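Local coordinates for protein CheQ (Campylobacter jejuni subsp. jejuni, PDB 6A51) that acts with CheP as a regulator that specifically controls transcription of the core chemotaxis operon cheVAW, at residues A31-H34 with G38-K41; S89-F94 with I142-C147; L16-N21 with D25-N30. One frame throughout, in Å; residues are numbered along the deposited sequence.

Contact 1 of 3, residues A31-H34 with G38-K41; sequences AEFH and GISK
Phe33 meets the contact through CE2, 3.7 Å from CD1 of Ile39, which approaches at a slant. With chi1 at 163° the ring carbon CG stands opposite the backbone N, and the ring extends beside the chain that leaves helix 30-37. Ile39 also touches His72, while Phe33 also touches Cys79.

His34 covers far more area, and its imidazole is fixed from several directions. Lys41 CA sits over one face, 3.8 Å from the ring centroid and 23° off the normal, a CH-pi contact. At the ring edge, near its plane, Ile39 O is 3.2 Å from CD2. ND1 is hydrogen-bonded to Asn30 O, one turn back in the helix. The carbonyl of His34 receives a weak bond from the helix exit: Gly38 N lies 3.1 Å from His34 O, with an N-H...O angle of only 128°.

Gly38 has positive phi (88°), where a side chain would press against the preceding carbonyl, so glycine suits this chain reversal. A weak backbone bond, the CH-pi contact on the imidazole and the aliphatic contact of Ile39 thus together bring the following loop back beside the helix.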
loop_
_atom_site.group_PDB
_atom_site.type_symbol
_atom_site.label_atom_id
_atom_site.label_comp_id
_atom_site.label_asym_id
_atom_site.label_seq_id
_atom_site.Cartn_x
_atom_site.Cartn_y
_atom_site.Cartn_z
ATOM N N ALA A 31 -13.039 6.179 3.459
ATOM C CA ALA A 31 -13.766 6.725 2.315
ATOM C C ALA A 31 -14.832 5.766 1.809
ATOM O O ALA A 31 -15.901 6.193 1.357
ATOM C CB ALA A 31 -12.791 7.062 1.186
ATOM N N GLU A 32 -14.561 4.467 1.876
ATOM C CA GLU A 32 -15.522 3.473 1.420
ATOM C C GLU A 32 -16.478 3.059 2.531
ATOM O O GLU A 32 -17.681 2.918 2.288
ATOM C CB GLU A 32 -14.783 2.249 0.852
ATOM C CG GLU A 32 -15.677 1.047 0.576
ATOM C CD GLU A 32 -14.919 -0.202 0.131
ATOM O OE1 GLU A 32 -14.983 -0.524 -1.077
ATOM O OE2 GLU A 32 -14.283 -0.872 0.983
ATOM N N PHE A 33 -15.969 2.889 3.755
ATOM C CA PHE A 33 -16.798 2.393 4.851
ATOM C C PHE A 33 -17.923 3.354 5.201
ATOM O O PHE A 33 -19.034 2.922 5.511
ATOM C CB PHE A 33 -15.948 2.143 6.093
ATOM C CG PHE A 33 -16.748 2.027 7.359
ATOM C CD1 PHE A 33 -17.306 0.804 7.732
ATOM C CD2 PHE A 33 -16.941 3.135 8.190
ATOM C CE1 PHE A 33 -18.050 0.676 8.910
ATOM C CE2 PHE A 33 -17.682 3.020 9.374
ATOM C CZ PHE A 33 -18.240 1.788 9.735
ATOM N N HIS A 34 -17.652 4.657 5.211
ATOM C CA HIS A 34 -18.704 5.567 5.651
ATOM C C HIS A 34 -19.832 5.681 4.638
ATOM O O HIS A 34 -20.940 6.069 5.008
ATOM C CB HIS A 34 -18.130 6.946 5.968
ATOM C CG HIS A 34 -18.064 7.872 4.796
ATOM N ND1 HIS A 34 -17.059 7.814 3.856
ATOM C CD2 HIS A 34 -18.847 8.918 4.443
ATOM C CE1 HIS A 34 -17.234 8.775 2.966
ATOM N NE2 HIS A 34 -18.311 9.460 3.301
ATOM N N GLY A 38 -23.580 4.685 5.786
ATOM C CA GLY A 38 -24.506 5.772 5.665
ATOM C C GLY A 38 -24.152 6.947 6.516
ATOM O O GLY A 38 -24.838 7.937 6.507
ATOM N N ILE A 39 -23.071 6.836 7.257
ATOM C CA ILE A 39 -22.602 7.887 8.121
ATOM C C ILE A 39 -21.751 8.927 7.446
ATOM O O ILE A 39 -21.389 8.805 6.311
ATOM C CB ILE A 39 -21.916 7.325 9.356
ATOM C CG1 ILE A 39 -20.577 6.691 9.003
ATOM C CG2 ILE A 39 -22.814 6.310 10.006
ATOM C CD1 ILE A 39 -20.002 5.837 10.100
ATOM N N SER A 40 -21.477 9.976 8.185
ATOM C CA SER A 40 -20.686 11.078 7.735
ATOM C C SER A 40 -19.256 10.683 7.603
ATOM O O SER A 40 -18.798 9.777 8.228
ATOM C CB SER A 40 -20.757 12.188 8.758
ATOM O OG SER A 40 -19.754 13.156 8.559
ATOM N N LYS A 41 -18.552 11.398 6.760
ATOM C CA LYS A 41 -17.127 11.168 6.546
ATOM C C LYS A 41 -16.338 11.208 7.858
ATOM O O LYS A 41 -15.382 10.445 8.038
ATOM C CB LYS A 41 -16.611 12.218 5.556
ATOM C CG LYS A 41 -15.138 12.255 5.326
ATOM C CD LYS A 41 -14.730 13.631 4.799
ATOM C CE LYS A 41 -15.649 14.095 3.677
ATOM N NZ LYS A 41 -15.351 15.484 3.189
#

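Contact 2 of 3, residues S89-F94 with I142-C147; sequences SAFCSF and IYIEKC
Phe91 and Phe94, three residues apart on helix 88-95, meet Ile144 and Ile142 of strand 142-146 in two separate apolar pairs. In the first, the far end of the Phe91 ring touches the tip of Ile144: CZ is 4.0 Å from CD1, and CE1 of the same ring is 4.2 Å from that methyl. In the second, Phe94 CE2 lies 4.0 Å from Ile142 CG1. The two side chains of each pair run at about a right angle to one another. Both phenylalanines have CG opposite the backbone N (chi1 179° and -176°), which carries the rings out from the helix to the strand, and alternate strand residues supply the two isoleucines.

The contacts between rings and polar backbone are looser. Ile142 O lies on one face side of the Phe94 ring, and Ile142 N is 4.0 Å from Phe94 CZ. Phe94 O and Ile142 O are 3.7 Å apart, but both are acceptors and cannot bond each other.

No hydrogen bond joins the two segments, and polar ties are made by their neighbours. Phe94 O is hydrogen-bonded to His141 NE2, whose ring also meets that of Phe94 with the planes at about 40°, and Ile144 shares a backbone bond with Thr95. Helix 127-134 adds Leu127, Phe130 and Tyr131 to the same core. Beyond the strand, Cys147 is joined by a disulfide to Cys166, so the sheet of 142-146 and 165-169 is also linked covalently.

All four touching residues are buried, yet they cover just 187 Å² of one another. The chemistry therefore implies a helix seated on the sheet edge by dispersion contacts, its alignment probably set by the shape of the side chains and by polar bonds at the helix end.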
loop_
_atom_site.group_PDB
_atom_site.type_symbol
_atom_site.label_atom_id
_atom_site.label_comp_id
_atom_site.label_asym_id
_atom_site.label_seq_id
_atom_site.Cartn_x
_atom_site.Cartn_y
_atom_site.Cartn_z
ATOM N N SER A 89 0.969 5.402 -3.364
ATOM C CA SER A 89 1.894 6.481 -3.005
ATOM C C SER A 89 2.903 6.040 -1.946
ATOM O O SER A 89 4.071 6.445 -1.986
ATOM C CB SER A 89 1.116 7.689 -2.489
ATOM O OG SER A 89 0.206 7.274 -1.476
ATOM N N ALA A 90 2.467 5.226 -0.980
ATOM C CA ALA A 90 3.389 4.719 0.032
ATOM C C ALA A 90 4.380 3.742 -0.578
ATOM O O ALA A 90 5.573 3.763 -0.242
ATOM C CB ALA A 90 2.621 4.046 1.174
ATOM N N PHE A 91 3.902 2.872 -1.472
ATOM C CA PHE A 91 4.795 1.968 -2.183
ATOM C C PHE A 91 5.875 2.745 -2.923
ATOM O O PHE A 91 7.054 2.375 -2.877
ATOM C CB PHE A 91 3.989 1.091 -3.138
ATOM C CG PHE A 91 4.818 0.127 -3.942
ATOM C CD1 PHE A 91 5.329 0.493 -5.180
ATOM C CD2 PHE A 91 5.055 -1.154 -3.480
ATOM C CE1 PHE A 91 6.091 -0.402 -5.936
ATOM C CE2 PHE A 91 5.813 -2.059 -4.230
ATOM C CZ PHE A 91 6.333 -1.671 -5.463
ATOM N N CYS A 92 5.497 3.843 -3.588
ATOM C CA CYS A 92 6.485 4.635 -4.320
ATOM C C CYS A 92 7.401 5.381 -3.366
ATOM O O CYS A 92 8.600 5.527 -3.629
ATOM C CB CYS A 92 5.787 5.612 -5.266
ATOM S SG CYS A 92 4.810 4.807 -6.573
ATOM N N SER A 93 6.855 5.868 -2.253
ATOM C CA SER A 93 7.692 6.446 -1.208
ATOM C C SER A 93 8.688 5.410 -0.685
ATOM O O SER A 93 9.902 5.626 -0.709
ATOM C CB SER A 93 6.787 6.981 -0.083
ATOM O OG SER A 93 7.520 7.446 1.041
ATOM N N PHE A 94 8.179 4.257 -0.252
ATOM C CA PHE A 94 9.012 3.201 0.317
ATOM C C PHE A 94 10.123 2.771 -0.645
ATOM O O PHE A 94 11.295 2.708 -0.265
ATOM C CB PHE A 94 8.098 2.029 0.682
ATOM C CG PHE A 94 8.779 0.890 1.379
ATOM C CD1 PHE A 94 9.492 1.089 2.539
ATOM C CD2 PHE A 94 8.623 -0.406 0.914
ATOM C CE1 PHE A 94 10.086 0.020 3.198
ATOM C CE2 PHE A 94 9.213 -1.473 1.569
ATOM C CZ PHE A 94 9.954 -1.255 2.709
ATOM N N ILE A 142 13.128 -2.676 0.751
ATOM C CA ILE A 142 13.554 -2.823 -0.635
ATOM C C ILE A 142 13.576 -1.450 -1.288
ATOM O O ILE A 142 12.814 -0.556 -0.923
ATOM C CB ILE A 142 12.632 -3.794 -1.408
ATOM C CG1 ILE A 142 11.202 -3.265 -1.429
ATOM C CG2 ILE A 142 12.626 -5.164 -0.738
ATOM C CD1 ILE A 142 10.223 -4.146 -2.179
ATOM N N TYR A 143 14.467 -1.273 -2.255
ATOM C CA TYR A 143 14.399 -0.154 -3.176
ATOM C C TYR A 143 14.405 -0.684 -4.601
ATOM O O TYR A 143 14.913 -1.779 -4.872
ATOM C CB TYR A 143 15.558 0.832 -3.005
ATOM C CG TYR A 143 16.956 0.291 -3.297
ATOM C CD1 TYR A 143 17.718 -0.295 -2.289
ATOM C CD2 TYR A 143 17.525 0.405 -4.559
ATOM C CE1 TYR A 143 18.998 -0.755 -2.529
ATOM C CE2 TYR A 143 18.809 -0.061 -4.813
ATOM C CZ TYR A 143 19.534 -0.641 -3.797
ATOM O OH TYR A 143 20.805 -1.099 -4.036
ATOM N N ILE A 144 13.833 0.114 -5.504
ATOM C CA ILE A 144 13.731 -0.203 -6.921
ATOM C C ILE A 144 14.426 0.911 -7.679
ATOM O O ILE A 144 14.152 2.090 -7.448
ATOM C CB ILE A 144 12.268 -0.339 -7.388
ATOM C CG1 ILE A 144 11.528 -1.392 -6.576
ATOM C CG2 ILE A 144 12.206 -0.706 -8.873
ATOM C CD1 ILE A 144 10.030 -1.428 -6.856
ATOM N N GLU A 145 15.287 0.542 -8.611
ATOM C CA GLU A 145 16.174 1.528 -9.191
ATOM C C GLU A 145 16.595 1.028 -10.557
ATOM O O GLU A 145 16.713 -0.177 -10.772
ATOM C CB GLU A 145 17.397 1.722 -8.299
ATOM C CG GLU A 145 17.940 3.094 -8.187
ATOM C CD GLU A 145 19.142 3.111 -7.257
ATOM O OE1 GLU A 145 20.098 2.345 -7.536
ATOM O OE2 GLU A 145 19.116 3.858 -6.240
ATOM N N LYS A 146 16.822 1.961 -11.473
ATOM C CA LYS A 146 17.519 1.626 -12.700
ATOM C C LYS A 146 18.869 1.021 -12.351
ATOM O O LYS A 146 19.638 1.595 -11.578
ATOM C CB LYS A 146 17.696 2.874 -13.569
ATOM C CG LYS A 146 16.395 3.485 -14.078
ATOM C CD LYS A 146 15.924 2.741 -15.323
ATOM C CE LYS A 146 14.645 3.335 -15.898
ATOM N NZ LYS A 146 14.094 2.526 -17.027
ATOM N N CYS A 147 19.141 -0.161 -12.904
ATOM C CA CYS A 147 20.428 -0.811 -12.680
ATOM C C CYS A 147 21.582 0.102 -13.067
ATOM O O CYS A 147 22.635 0.099 -12.418
ATOM C CB CYS A 147 20.474 -2.123 -13.467
ATOM S SG CYS A 147 19.016 -3.213 -13.169
#

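Contact 3 of 3, residues L16-N21 with D25-N30; sequences LILPPN and DHYILN
The ring of Tyr27 meets Leu18 obliquely: Leu18 CD2 is 3.8 Å from CE1 and also 3.8 Å from CZ of Tyr27. The same methyl comes nearest to the phenol oxygen, with CD2 of Leu18 3.6 Å from Tyr27 OH. Leu16 adds a lesser touch, its CD1 standing 4.0 Å from Tyr27 OH. The Tyr27 ring also meets that of His64 in an edge-to-face pair, and its side chain touches Phe62.

Direction separates the two leucines. Leu18 and Tyr27 extend toward each other and slide past in opposite senses, whereas Leu16 stands at about a right angle to the tyrosine. Tyr27 has CG beside its backbone N and opposite the carbonyl carbon (chi1 -69°), which sends the ring inward toward strand 15-18.

No hydrogen bond passes between the segments, and the sheet topology explains why. Strands 15-18 and 27-29 are the outermost of four, separated by 52-55 and 62-64: Leu16 and Leu18 bond through their backbones to 52-55, Ile28 to Leu63. The closest CA atoms, those of Leu18 and Tyr27, are 10.8 Å apart, too far for backbone pairing.

Side chains alone thus bridge the two edge strands. Leu18 and Tyr27 are buried while Leu16 lies at the exposed margin, and within this contact the phenol oxygen has only methyls for neighbours across the gap, while its ring gains an aromatic partner in His64.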
loop_
_atom_site.group_PDB
_atom_site.type_symbol
_atom_site.label_atom_id
_atom_site.label_comp_id
_atom_site.label_asym_id
_atom_site.label_seq_id
_atom_site.Cartn_x
_atom_site.Cartn_y
_atom_site.Cartn_z
ATOM N N LEU A 16 -2.105 5.646 14.726
ATOM C CA LEU A 16 -0.803 5.170 14.308
ATOM C C LEU A 16 -0.447 5.728 12.941
ATOM O O LEU A 16 -1.318 5.970 12.099
ATOM C CB LEU A 16 -0.778 3.641 14.245
ATOM C CG LEU A 16 -1.270 2.940 15.503
ATOM C CD1 LEU A 16 -1.239 1.438 15.286
ATOM C CD2 LEU A 16 -0.442 3.361 16.728
ATOM N N ILE A 17 0.843 5.943 12.735
ATOM C CA ILE A 17 1.399 6.020 11.395
ATOM C C ILE A 17 1.776 4.609 10.976
ATOM O O ILE A 17 2.484 3.899 11.702
ATOM C CB ILE A 17 2.610 6.959 11.341
ATOM C CG1 ILE A 17 2.233 8.327 11.894
ATOM C CG2 ILE A 17 3.118 7.090 9.912
ATOM C CD1 ILE A 17 1.030 8.891 11.258
ATOM N N LEU A 18 1.262 4.184 9.836
ATOM C CA LEU A 18 1.582 2.866 9.320
ATOM C C LEU A 18 2.921 2.943 8.608
ATOM O O LEU A 18 3.079 3.775 7.702
ATOM C CB LEU A 18 0.514 2.406 8.354
ATOM C CG LEU A 18 -0.863 2.381 8.982
ATOM C CD1 LEU A 18 -1.924 2.373 7.899
ATOM C CD2 LEU A 18 -0.947 1.158 9.877
ATOM N N PRO A 19 3.910 2.141 8.991
ATOM C CA PRO A 19 5.134 2.036 8.189
ATOM C C PRO A 19 4.797 1.579 6.780
ATOM O O PRO A 19 3.920 0.720 6.589
ATOM C CB PRO A 19 5.963 0.985 8.940
ATOM C CG PRO A 19 4.947 0.185 9.704
ATOM C CD PRO A 19 3.890 1.182 10.105
ATOM N N PRO A 20 5.468 2.129 5.763
ATOM C CA PRO A 20 5.009 1.908 4.383
ATOM C C PRO A 20 5.080 0.457 3.932
ATOM O O PRO A 20 4.416 0.110 2.951
ATOM C CB PRO A 20 5.935 2.810 3.554
ATOM C CG PRO A 20 7.186 2.945 4.412
ATOM C CD PRO A 20 6.716 2.913 5.827
ATOM N N ASN A 21 5.837 -0.407 4.609
ATOM C CA ASN A 21 5.905 -1.812 4.229
ATOM C C ASN A 21 4.965 -2.674 5.049
ATOM O O ASN A 21 5.184 -3.887 5.164
ATOM C CB ASN A 21 7.334 -2.356 4.341
ATOM C CG ASN A 21 7.809 -2.518 5.780
ATOM O OD1 ASN A 21 7.441 -1.744 6.668
ATOM N ND2 ASN A 21 8.644 -3.527 6.012
ATOM N N ASP A 25 -4.034 -5.432 5.964
ATOM C CA ASP A 25 -4.875 -6.575 6.318
ATOM C C ASP A 25 -6.003 -6.206 7.281
ATOM O O ASP A 25 -7.190 -6.412 7.002
ATOM C CB ASP A 25 -4.002 -7.660 6.960
ATOM C CG ASP A 25 -3.217 -8.489 5.947
ATOM O OD1 ASP A 25 -2.724 -7.947 4.934
ATOM O OD2 ASP A 25 -3.073 -9.702 6.196
ATOM N N HIS A 26 -5.626 -5.656 8.426
ATOM C CA HIS A 26 -6.522 -5.378 9.533
ATOM C C HIS A 26 -7.292 -4.055 9.393
ATOM O O HIS A 26 -7.856 -3.604 10.390
ATOM C CB HIS A 26 -5.712 -5.370 10.831
ATOM C CG HIS A 26 -4.982 -6.649 11.085
ATOM N ND1 HIS A 26 -5.551 -7.883 10.851
ATOM C CD2 HIS A 26 -3.733 -6.886 11.550
ATOM C CE1 HIS A 26 -4.681 -8.828 11.158
ATOM N NE2 HIS A 26 -3.570 -8.251 11.583
ATOM N N TYR A 27 -7.342 -3.428 8.220
ATOM C CA TYR A 27 -7.916 -2.098 8.084
ATOM C C TYR A 27 -8.888 -2.046 6.919
ATOM O O TYR A 27 -8.780 -2.804 5.952
ATOM C CB TYR A 27 -6.841 -1.021 7.852
ATOM C CG TYR A 27 -5.949 -0.734 9.036
ATOM C CD1 TYR A 27 -4.766 -1.432 9.227
ATOM C CD2 TYR A 27 -6.278 0.252 9.953
ATOM C CE1 TYR A 27 -3.932 -1.156 10.302
ATOM C CE2 TYR A 27 -5.455 0.529 11.037
ATOM C CZ TYR A 27 -4.280 -0.172 11.205
ATOM O OH TYR A 27 -3.465 0.108 12.292
ATOM N N ILE A 28 -9.825 -1.102 7.003
ATOM C CA ILE A 28 -10.673 -0.747 5.874
ATOM C C ILE A 28 -10.512 0.743 5.602
ATOM O O ILE A 28 -10.122 1.530 6.469
ATOM C CB ILE A 28 -12.158 -1.084 6.108
ATOM C CG1 ILE A 28 -12.694 -0.250 7.269
ATOM C CG2 ILE A 28 -12.340 -2.574 6.379
ATOM C CD1 ILE A 28 -14.025 -0.698 7.754
ATOM N N LEU A 29 -10.814 1.121 4.372
ATOM C CA LEU A 29 -10.689 2.503 3.959
ATOM C C LEU A 29 -11.911 3.290 4.437
ATOM O O LEU A 29 -13.051 2.881 4.206
ATOM C CB LEU A 29 -10.548 2.549 2.445
ATOM C CG LEU A 29 -10.319 3.872 1.747
ATOM C CD1 LEU A 29 -8.891 4.314 1.923
ATOM C CD2 LEU A 29 -10.641 3.693 0.277
ATOM N N ASN A 30 -11.678 4.408 5.127
ATOM C CA ASN A 30 -12.799 5.171 5.667
ATOM C C ASN A 30 -13.669 5.732 4.551
ATOM O O ASN A 30 -14.899 5.750 4.667
ATOM C CB ASN A 30 -12.294 6.300 6.570
ATOM C CG ASN A 30 -13.430 7.193 7.085
ATOM O OD1 ASN A 30 -14.344 6.730 7.778
ATOM N ND2 ASN A 30 -13.370 8.477 6.750
#

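How the contacts relate
From the N terminus the contacts come in series, with none crossing or enclosing another. Contact 3 closes a short loop between the outer strands 15-18 and 27-29. Helix 30-37 follows directly, and contact 1 closes the turn at its end; the centres lie about 17 Å apart, and the two touch where Phe33 packs on Ile28 and where Lys41 O and Asn30 ND2 make a probable hydrogen bond. Contact 2 closes a much longer loop, bringing helix 88-95 to strand 142-146. It reaches contact 3 through Phe94, which packs on Pro20 and Asn21, but stays clear of contact 1. Contact 3 therefore connects the other two, which lie on opposite sides of the chain's centre.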